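Local coordinates for chromosomal replication initiator protein DnaA (Aquifex aeolicus, PDB 1L8Q) that binds ATP and the chromosomal replication origin to initiate and regulate DNA replication in bacteria, at residues 8-13 with 51-56. Numbering follows the deposited sequence.
Sequences YTLENF and THLLQA. With MG (magnesium ion), chain B; ADP (adenosine-5'-diphosphate), chain C.
Three aromatic rings carry the contact: His52, with CG anti to its backbone N (chi1 -176°), stands between Tyr8 and Phe13. Tyr8 turns its edge to one face of the imidazole, in an offset edge-to-face pair with planes at 64°, and Phe13 brings its CD1 edge over the opposite face. Phe13 is in turn covered on both sides, with Leu53 CD1 4.2 Å from its centroid over one face and N6 of ADP over the centre of the other.

Hydrogen bonds use both ring nitrogens of His52. His52 NE2 donates to Thr9 O at 3.2 Å; the bond is nearly straight and the oxygen lies in the imidazole plane, although the donor sits 40° out of the carbonyl plane. His52 ND1 pairs with ribose O2' of ADP at 2.6 Å. An alanine in place of His52 would probably leave Thr9 O and the ribose hydroxyl without these partners and open a gap between Tyr8 and Phe13. Within 8-13, Thr9 OG1 accepts from Asn12 N, an ST motif.

Apolar packing continues along the helix: Ala56 CB lies 3.3 Å from Thr9 C and packs against the backbone there and at Leu10 N, and Leu10 CD1 meets Leu53 CD1 at 3.9 Å.

Backbone amides of Thr51 and His52 donate to ADP O1B and O1A. Thr51 OG1 binds the magnesium ion at 1.9 Å and is also hydrogen-bonded to Asp105. This is the P-loop (Walker A) helix start of an AAA+ ATPase, with the loop before helix 20-31 lining the adenosine end of the ADP pocket.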
ATOM      1  N   TYR A   8      15.737   7.801  -5.789  1.00 30.44           N
ATOM      2  CA  TYR A   8      15.728   6.379  -5.457  1.00 29.55           C
ATOM      3  C   TYR A   8      17.026   5.743  -5.903  1.00 28.87           C
ATOM      4  O   TYR A   8      17.327   5.749  -7.094  1.00 28.87           O
ATOM      5  CB  TYR A   8      14.600   5.670  -6.197  1.00 29.35           C
ATOM      6  CG  TYR A   8      13.198   6.167  -5.930  1.00 29.20           C
ATOM      7  CD1 TYR A   8      12.587   5.965  -4.703  1.00 28.23           C
ATOM      8  CD2 TYR A   8      12.456   6.774  -6.939  1.00 28.47           C
ATOM      9  CE1 TYR A   8      11.287   6.379  -4.482  1.00 28.08           C
ATOM     10  CE2 TYR A   8      11.164   7.186  -6.728  1.00 27.53           C
ATOM     11  CZ  TYR A   8      10.580   6.984  -5.504  1.00 27.91           C
ATOM     12  OH  TYR A   8       9.288   7.401  -5.292  1.00 27.99           O
ATOM     13  N   THR A   9      17.793   5.172  -4.980  1.00 27.94           N
ATOM     14  CA  THR A   9      19.002   4.476  -5.393  1.00 27.70           C
ATOM     15  C   THR A   9      19.227   3.166  -4.668  1.00 27.68           C
ATOM     16  O   THR A   9      18.735   2.959  -3.558  1.00 27.74           O
ATOM     17  CB  THR A   9      20.252   5.366  -5.243  1.00 28.15           C
ATOM     18  OG1 THR A   9      20.779   5.250  -3.908  1.00 28.13           O
ATOM     19  CG2 THR A   9      19.898   6.858  -5.389  1.00 27.63           C
ATOM     20  N   LEU A  10      19.990   2.282  -5.301  1.00 27.55           N
ATOM     21  CA  LEU A  10      20.347   1.018  -4.701  1.00 27.44           C
ATOM     22  C   LEU A  10      21.174   1.321  -3.488  1.00 27.71           C
ATOM     23  O   LEU A  10      21.280   0.527  -2.575  1.00 28.03           O
ATOM     24  CB  LEU A  10      21.181   0.182  -5.662  1.00 27.19           C
ATOM     25  CG  LEU A  10      20.466  -0.662  -6.705  1.00 27.76           C
ATOM     26  CD1 LEU A  10      19.187  -1.231  -6.145  1.00 27.64           C
ATOM     27  CD2 LEU A  10      20.173   0.179  -7.895  1.00 31.45           C
ATOM     28  N   GLU A  11      21.794   2.483  -3.496  1.00 28.45           N
ATOM     29  CA  GLU A  11      22.665   2.857  -2.405  1.00 29.03           C
ATOM     30  C   GLU A  11      21.881   3.335  -1.170  1.00 28.47           C
ATOM     31  O   GLU A  11      22.327   3.142  -0.038  1.00 28.01           O
ATOM     32  CB  GLU A  11      23.701   3.885  -2.874  1.00 29.74           C
ATOM     33  CG  GLU A  11      24.303   3.559  -4.246  1.00 32.28           C
ATOM     34  CD  GLU A  11      23.939   4.580  -5.333  1.00 35.88           C
ATOM     35  OE1 GLU A  11      24.453   5.739  -5.280  1.00 36.27           O
ATOM     36  OE2 GLU A  11      23.163   4.217  -6.256  1.00 37.05           O
ATOM     37  N   ASN A  12      20.712   3.941  -1.382  1.00 27.87           N
ATOM     38  CA  ASN A  12      19.874   4.312  -0.245  1.00 27.47           C
ATOM     39  C   ASN A  12      18.718   3.362  -0.007  1.00 27.10           C
ATOM     40  O   ASN A  12      17.769   3.695   0.692  1.00 27.30           O
ATOM     41  CB  ASN A  12      19.410   5.783  -0.271  1.00 27.53           C
ATOM     42  CG  ASN A  12      18.724   6.175  -1.572  1.00 28.61           C
ATOM     43  OD1 ASN A  12      18.912   7.288  -2.056  1.00 28.06           O
ATOM     44  ND2 ASN A  12      17.910   5.268  -2.134  1.00 30.41           N
ATOM     45  N   PHE A  13      18.793   2.180  -0.605  1.00 26.65           N
ATOM     46  CA  PHE A  13      17.834   1.133  -0.300  1.00 26.09           C
ATOM     47  C   PHE A  13      18.401   0.375   0.882  1.00 25.84           C
ATOM     48  O   PHE A  13      19.481  -0.217   0.784  1.00 25.87           O
ATOM     49  CB  PHE A  13      17.651   0.188  -1.490  1.00 26.20           C
ATOM     50  CG  PHE A  13      16.497  -0.782  -1.340  1.00 25.56           C
ATOM     51  CD1 PHE A  13      15.206  -0.415  -1.708  1.00 24.43           C
ATOM     52  CD2 PHE A  13      16.710  -2.068  -0.863  1.00 24.54           C
ATOM     53  CE1 PHE A  13      14.152  -1.314  -1.583  1.00 24.44           C
ATOM     54  CE2 PHE A  13      15.663  -2.967  -0.746  1.00 24.04           C
ATOM     55  CZ  PHE A  13      14.385  -2.590  -1.105  1.00 23.92           C
ATOM     56  N   THR A  51       8.555   0.443  -6.007  1.00 23.41           N
ATOM     57  CA  THR A  51       8.871   1.539  -6.897  1.00 23.33           C
ATOM     58  C   THR A  51      10.310   1.992  -6.678  1.00 23.67           C
ATOM     59  O   THR A  51      11.066   2.220  -7.616  1.00 23.77           O
ATOM     60  CB  THR A  51       7.883   2.689  -6.700  1.00 23.37           C
ATOM     61  OG1 THR A  51       6.562   2.262  -7.079  1.00 23.19           O
ATOM     62  CG2 THR A  51       8.180   3.841  -7.678  1.00 23.39           C
ATOM     63  N   HIS A  52      10.698   2.092  -5.429  1.00 24.06           N
ATOM     64  CA  HIS A  52      12.037   2.485  -5.109  1.00 24.25           C
ATOM     65  C   HIS A  52      13.050   1.570  -5.809  1.00 24.89           C
ATOM     66  O   HIS A  52      14.021   2.037  -6.410  1.00 25.06           O
ATOM     67  CB  HIS A  52      12.225   2.421  -3.600  1.00 24.01           C
ATOM     68  CG  HIS A  52      13.560   2.904  -3.141  1.00 23.73           C
ATOM     69  ND1 HIS A  52      13.705   3.850  -2.149  1.00 24.16           N
ATOM     70  CD2 HIS A  52      14.812   2.580  -3.542  1.00 23.17           C
ATOM     71  CE1 HIS A  52      14.992   4.078  -1.949  1.00 23.87           C
ATOM     72  NE2 HIS A  52      15.684   3.319  -2.781  1.00 24.54           N
ATOM     73  N   LEU A  53      12.827   0.265  -5.726  1.00 25.27           N
ATOM     74  CA  LEU A  53      13.760  -0.691  -6.289  1.00 25.72           C
ATOM     75  C   LEU A  53      13.791  -0.622  -7.826  1.00 26.19           C
ATOM     76  O   LEU A  53      14.874  -0.667  -8.433  1.00 26.27           O
ATOM     77  CB  LEU A  53      13.414  -2.093  -5.808  1.00 25.76           C
ATOM     78  CG  LEU A  53      14.437  -3.208  -5.931  1.00 25.35           C
ATOM     79  CD1 LEU A  53      15.744  -2.807  -5.291  1.00 25.71           C
ATOM     80  CD2 LEU A  53      13.878  -4.440  -5.252  1.00 25.01           C
ATOM     81  N   LEU A  54      12.622  -0.515  -8.456  1.00 26.03           N
ATOM     82  CA  LEU A  54      12.588  -0.414  -9.915  1.00 26.44           C
ATOM     83  C   LEU A  54      13.369   0.814 -10.364  1.00 26.76           C
ATOM     84  O   LEU A  54      14.204   0.750 -11.268  1.00 26.76           O
ATOM     85  CB  LEU A  54      11.157  -0.316 -10.426  1.00 26.29           C
ATOM     86  CG  LEU A  54      10.485  -1.585 -10.946  1.00 26.54           C
ATOM     87  CD1 LEU A  54      10.615  -2.726  -9.973  1.00 24.06           C
ATOM     88  CD2 LEU A  54       9.020  -1.277 -11.251  1.00 25.88           C
ATOM     89  N   GLN A  55      13.109   1.934  -9.711  1.00 26.57           N
ATOM     90  CA  GLN A  55      13.733   3.166 -10.108  1.00 27.14           C
ATOM     91  C   GLN A  55      15.217   3.220  -9.774  1.00 26.86           C
ATOM     92  O   GLN A  55      15.997   3.887 -10.461  1.00 26.73           O
ATOM     93  CB  GLN A  55      12.995   4.348  -9.508  1.00 27.58           C
ATOM     94  CG  GLN A  55      11.559   4.415  -9.938  1.00 30.30           C
ATOM     95  CD  GLN A  55      11.227   5.728 -10.578  1.00 32.74           C
ATOM     96  OE1 GLN A  55      10.059   6.053 -10.764  1.00 36.08           O
ATOM     97  NE2 GLN A  55      12.248   6.484 -10.927  1.00 31.89           N
ATOM     98  N   ALA A  56      15.614   2.530  -8.718  1.00 26.45           N
ATOM     99  CA  ALA A  56      17.025   2.493  -8.384  1.00 26.18           C
ATOM    100  C   ALA A  56      17.762   1.689  -9.455  1.00 26.46           C
ATOM    101  O   ALA A  56      18.862   2.060  -9.857  1.00 26.99           O
ATOM    102  CB  ALA A  56      17.241   1.908  -7.025  1.00 25.46           C
TER
HETATM  103 MG    MG B 401       5.181   1.871  -5.767  1.00 24.54          MG
HETATM  104  PB  ADP C 400       5.827   0.735  -3.034  1.00 22.20           P
HETATM  105  O1B ADP C 400       6.260   1.137  -4.453  1.00 19.51           O
HETATM  106  O2B ADP C 400       6.018  -0.720  -2.716  1.00 21.62           O
HETATM  107  O3B ADP C 400       4.494   1.289  -2.637  1.00 20.55           O
HETATM  108  PA  ADP C 400       7.819   2.573  -2.628  1.00 22.36           P
HETATM  109  O1A ADP C 400       8.936   1.991  -3.475  1.00 23.39           O
HETATM  110  O2A ADP C 400       6.959   3.571  -3.385  1.00 20.72           O
HETATM  111  O3A ADP C 400       6.866   1.428  -2.067  1.00 20.41           O
HETATM  112  O5' ADP C 400       8.427   3.208  -1.301  1.00 21.50           O
HETATM  113  C5' ADP C 400       7.596   3.895  -0.383  1.00 21.08           C
HETATM  114  C4' ADP C 400       8.507   4.829   0.374  1.00 20.95           C
HETATM  115  O4' ADP C 400       9.278   4.094   1.346  1.00 20.73           O
HETATM  116  C3' ADP C 400       9.509   5.436  -0.583  1.00 20.11           C
HETATM  117  O3' ADP C 400       9.777   6.735  -0.073  1.00 24.08           O
HETATM  118  C2' ADP C 400      10.720   4.544  -0.422  1.00 19.34           C
HETATM  119  O2' ADP C 400      11.969   5.125  -0.758  1.00 14.03           O
HETATM  120  C1' ADP C 400      10.671   4.168   1.033  1.00 20.09           C
HETATM  121  N9  ADP C 400      11.299   2.846   1.156  1.00 23.14           N
HETATM  122  C8  ADP C 400      10.736   1.656   0.842  1.00 23.98           C
HETATM  123  N7  ADP C 400      11.619   0.639   1.082  1.00 25.13           N
HETATM  124  C5  ADP C 400      12.754   1.186   1.530  1.00 24.21           C
HETATM  125  C6  ADP C 400      14.069   0.690   1.961  1.00 23.56           C
HETATM  126  N6  ADP C 400      14.358  -0.621   1.958  1.00 23.63           N
HETATM  127  N1  ADP C 400      14.979   1.586   2.361  1.00 25.50           N
HETATM  128  C2  ADP C 400      14.717   2.909   2.383  1.00 24.49           C
HETATM  129  N3  ADP C 400      13.532   3.422   2.005  1.00 24.82           N
HETATM  130  C4  ADP C 400      12.543   2.631   1.578  1.00 24.18           C
HETATM  131  O   HOH W   1       3.249   1.434  -4.874  1.00 17.95           O
HETATM  132  O   HOH W   2       4.691   0.153  -7.007  1.00 24.06           O
HETATM  133  O   HOH W   3       4.921   3.455  -4.913  1.00 10.80           O
HETATM  134  O   HOH W   4       3.842   2.577  -7.221  1.00 19.25           O